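Local coordinates for protein siderophore enterobactin esterase (Emericella nidulans, PDB 6GUO) that hydrolyses the ester bonds of the bacterial xenosiderophore enterobactin, releasing its iron inside the fungal cell, at residues T201-F206 and E259-E264. Residues are numbered along the deposited sequence; the frame is centred on the assembly and turned at random.
Sequences TEARRF and EELYSE
R204 and E264 join helices 199-208 and 254-268 of the alpha/beta-hydrolase fold through a salt bridge with one firm and one weak leg, beside a small apolar contact between A203 and L261. The guanidinium presents its NE/NH2 edge to the carboxylate, and the two planes lie 16° apart, nearly coplanar. The two bonds are unequal. R204 NH2 reaches E264 OE2 at 3.1 Å, in the guanidinium plane and on the syn side of OE2, 19° out of the carboxylate plane, whereas R204 NE to E264 OE1 is weak at 3.5 Å although nearly straight. R204 CG stands beside its backbone N (chi1 -76°), and the chain then runs extended to NE, which carries the charged end across to the other helix. Together the two bonds would tend to keep guanidinium and carboxylate in line; R204 itself is exposed.

The apolar pair, by contrast, is buried. A203 touches F176 and L261 touches L172, both of helix 166-177, and L261 also meets I192 of a loop. E202 OE1 is hydrogen-bonded to H173 ND1 of the same helix. Between the two segments the apolar contact is a single methyl pair, A203 CB against L261 CD1 at 4.0 Å.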
ATOM      1  N   THR A 201     -19.967 -15.910  19.197  1.00 26.71           N
ATOM      2  CA  THR A 201     -20.159 -16.245  20.616  1.00 28.18           C
ATOM      3  C   THR A 201     -19.407 -15.243  21.498  1.00 27.09           C
ATOM      4  O   THR A 201     -19.969 -14.712  22.455  1.00 26.68           O
ATOM      5  CB  THR A 201     -19.687 -17.680  20.936  1.00 30.57           C
ATOM      6  OG1 THR A 201     -20.271 -18.596  20.001  1.00 31.80           O
ATOM      7  CG2 THR A 201     -20.082 -18.093  22.361  1.00 31.26           C
ATOM      8  N   GLU A 202     -18.151 -14.967  21.147  1.00 25.74           N
ATOM      9  CA  GLU A 202     -17.343 -13.983  21.878  1.00 27.01           C
ATOM     10  C   GLU A 202     -17.879 -12.559  21.705  1.00 24.91           C
ATOM     11  O   GLU A 202     -17.895 -11.792  22.660  1.00 24.25           O
ATOM     12  CB  GLU A 202     -15.873 -14.063  21.464  1.00 28.33           C
ATOM     13  CG  GLU A 202     -15.228 -15.395  21.818  1.00 31.12           C
ATOM     14  CD  GLU A 202     -13.732 -15.429  21.569  1.00 32.72           C
ATOM     15  OE1 GLU A 202     -13.230 -14.629  20.751  1.00 32.16           O
ATOM     16  OE2 GLU A 202     -13.052 -16.272  22.192  1.00 34.81           O
ATOM     17  N   ALA A 203     -18.323 -12.219  20.494  1.00 25.05           N
ATOM     18  CA  ALA A 203     -18.963 -10.920  20.224  1.00 24.95           C
ATOM     19  C   ALA A 203     -20.174 -10.669  21.127  1.00 26.69           C
ATOM     20  O   ALA A 203     -20.313  -9.591  21.701  1.00 25.13           O
ATOM     21  CB  ALA A 203     -19.386 -10.826  18.766  1.00 24.09           C
ATOM     22  N   ARG A 204     -21.038 -11.674  21.249  1.00 29.00           N
ATOM     23  CA  ARG A 204     -22.263 -11.551  22.053  1.00 30.93           C
ATOM     24  C   ARG A 204     -21.993 -11.509  23.557  1.00 31.75           C
ATOM     25  O   ARG A 204     -22.705 -10.820  24.287  1.00 30.98           O
ATOM     26  CB  ARG A 204     -23.264 -12.653  21.687  1.00 34.48           C
ATOM     27  CG  ARG A 204     -23.958 -12.366  20.362  1.00 38.36           C
ATOM     28  CD  ARG A 204     -24.357 -13.614  19.593  1.00 42.13           C
ATOM     29  NE  ARG A 204     -24.631 -13.288  18.190  1.00 45.46           N
ATOM     30  CZ  ARG A 204     -24.752 -14.174  17.198  1.00 47.12           C
ATOM     31  NH1 ARG A 204     -24.629 -15.484  17.417  1.00 47.58           N
ATOM     32  NH2 ARG A 204     -25.001 -13.740  15.963  1.00 48.60           N
ATOM     33  N   ARG A 205     -20.973 -12.237  24.012  1.00 31.77           N
ATOM     34  CA  ARG A 205     -20.500 -12.130  25.402  1.00 35.98           C
ATOM     35  C   ARG A 205     -19.945 -10.726  25.670  1.00 34.50           C
ATOM     36  O   ARG A 205     -20.208 -10.141  26.724  1.00 36.07           O
ATOM     37  CB  ARG A 205     -19.444 -13.204  25.704  1.00 40.23           C
ATOM     38  CG  ARG A 205     -18.852 -13.154  27.109  1.00 44.99           C
ATOM     39  CD  ARG A 205     -18.064 -14.417  27.425  1.00 51.02           C
ATOM     40  NE  ARG A 205     -17.318 -14.313  28.684  1.00 55.19           N
ATOM     41  CZ  ARG A 205     -16.099 -13.778  28.835  1.00 57.21           C
ATOM     42  NH1 ARG A 205     -15.423 -13.263  27.805  1.00 57.82           N
ATOM     43  NH2 ARG A 205     -15.545 -13.756  30.046  1.00 58.20           N
ATOM     44  N   PHE A 206     -19.185 -10.193  24.713  1.00 31.17           N
ATOM     45  CA  PHE A 206     -18.695  -8.816  24.791  1.00 30.80           C
ATOM     46  C   PHE A 206     -19.848  -7.813  24.816  1.00 30.95           C
ATOM     47  O   PHE A 206     -19.843  -6.888  25.623  1.00 31.31           O
ATOM     48  CB  PHE A 206     -17.739  -8.502  23.631  1.00 28.80           C
ATOM     49  CG  PHE A 206     -17.367  -7.050  23.526  1.00 28.03           C
ATOM     50  CD1 PHE A 206     -16.347  -6.521  24.311  1.00 28.17           C
ATOM     51  CD2 PHE A 206     -18.040  -6.206  22.644  1.00 27.23           C
ATOM     52  CE1 PHE A 206     -16.003  -5.179  24.217  1.00 27.64           C
ATOM     53  CE2 PHE A 206     -17.704  -4.866  22.550  1.00 27.82           C
ATOM     54  CZ  PHE A 206     -16.683  -4.351  23.335  1.00 27.63           C
ATOM     55  N   GLU A 259     -21.068  -6.941   7.686  1.00 22.57           N
ATOM     56  CA  GLU A 259     -22.162  -5.969   7.816  1.00 24.99           C
ATOM     57  C   GLU A 259     -23.065  -6.286   9.010  1.00 23.04           C
ATOM     58  O   GLU A 259     -23.483  -5.381   9.734  1.00 22.30           O
ATOM     59  CB  GLU A 259     -22.998  -5.895   6.528  1.00 27.17           C
ATOM     60  CG  GLU A 259     -22.315  -5.174   5.366  1.00 30.73           C
ATOM     61  CD  GLU A 259     -22.219  -3.659   5.534  1.00 32.47           C
ATOM     62  OE1 GLU A 259     -21.465  -3.033   4.760  1.00 35.13           O
ATOM     63  OE2 GLU A 259     -22.882  -3.079   6.423  1.00 31.88           O
ATOM     64  N   GLU A 260     -23.350  -7.569   9.217  1.00 23.07           N
ATOM     65  CA  GLU A 260     -24.177  -7.998  10.351  1.00 23.65           C
ATOM     66  C   GLU A 260     -23.475  -7.804  11.691  1.00 22.78           C
ATOM     67  O   GLU A 260     -24.110  -7.382  12.658  1.00 24.23           O
ATOM     68  CB  GLU A 260     -24.641  -9.447  10.181  1.00 26.08           C
ATOM     69  CG  GLU A 260     -25.807  -9.572   9.211  1.00 27.95           C
ATOM     70  CD  GLU A 260     -25.956 -10.956   8.616  1.00 29.76           C
ATOM     71  OE1 GLU A 260     -25.524 -11.946   9.246  1.00 30.47           O
ATOM     72  OE2 GLU A 260     -26.511 -11.055   7.500  1.00 34.49           O
ATOM     73  N   LEU A 261     -22.176  -8.098  11.745  1.00 21.63           N
ATOM     74  CA  LEU A 261     -21.387  -7.841  12.959  1.00 22.03           C
ATOM     75  C   LEU A 261     -21.341  -6.350  13.270  1.00 21.21           C
ATOM     76  O   LEU A 261     -21.516  -5.947  14.426  1.00 20.71           O
ATOM     77  CB  LEU A 261     -19.962  -8.389  12.833  1.00 22.22           C
ATOM     78  CG  LEU A 261     -19.049  -8.185  14.052  1.00 21.18           C
ATOM     79  CD1 LEU A 261     -19.641  -8.825  15.301  1.00 21.73           C
ATOM     80  CD2 LEU A 261     -17.661  -8.738  13.780  1.00 20.71           C
ATOM     81  N   TYR A 262     -21.098  -5.540  12.240  1.00 21.57           N
ATOM     82  CA  TYR A 262     -21.181  -4.084  12.363  1.00 21.75           C
ATOM     83  C   TYR A 262     -22.518  -3.653  12.972  1.00 21.84           C
ATOM     84  O   TYR A 262     -22.545  -2.890  13.945  1.00 21.53           O
ATOM     85  CB  TYR A 262     -20.977  -3.403  11.001  1.00 21.40           C
ATOM     86  CG  TYR A 262     -21.296  -1.927  11.008  1.00 21.60           C
ATOM     87  CD1 TYR A 262     -20.366  -0.996  11.462  1.00 21.89           C
ATOM     88  CD2 TYR A 262     -22.537  -1.456  10.570  1.00 22.70           C
ATOM     89  CE1 TYR A 262     -20.655   0.360  11.471  1.00 22.63           C
ATOM     90  CE2 TYR A 262     -22.836  -0.103  10.584  1.00 23.70           C
ATOM     91  CZ  TYR A 262     -21.891   0.801  11.036  1.00 23.39           C
ATOM     92  OH  TYR A 262     -22.178   2.144  11.051  1.00 24.05           O
ATOM     93  N   SER A 263     -23.613  -4.153  12.399  1.00 21.68           N
ATOM     94  CA  SER A 263     -24.964  -3.800  12.850  1.00 23.73           C
ATOM     95  C   SER A 263     -25.218  -4.177  14.313  1.00 23.67           C
ATOM     96  O   SER A 263     -25.765  -3.372  15.070  1.00 22.56           O
ATOM     97  CB  SER A 263     -26.022  -4.437  11.948  1.00 25.33           C
ATOM     98  OG  SER A 263     -25.961  -3.883  10.642  1.00 27.93           O
ATOM     99  N   GLU A 264     -24.810  -5.388  14.697  1.00 24.17           N
ATOM    100  CA  GLU A 264     -24.928  -5.858  16.088  1.00 26.81           C
ATOM    101  C   GLU A 264     -24.154  -4.977  17.056  1.00 24.87           C
ATOM    102  O   GLU A 264     -24.688  -4.561  18.088  1.00 24.08           O
ATOM    103  CB  GLU A 264     -24.429  -7.304  16.248  1.00 31.90           C
ATOM    104  CG  GLU A 264     -25.466  -8.379  15.958  1.00 35.41           C
ATOM    105  CD  GLU A 264     -25.077  -9.728  16.539  1.00 37.68           C
ATOM    106  OE1 GLU A 264     -25.036  -9.855  17.780  1.00 39.88           O
ATOM    107  OE2 GLU A 264     -24.814 -10.664  15.757  1.00 42.25           O
TER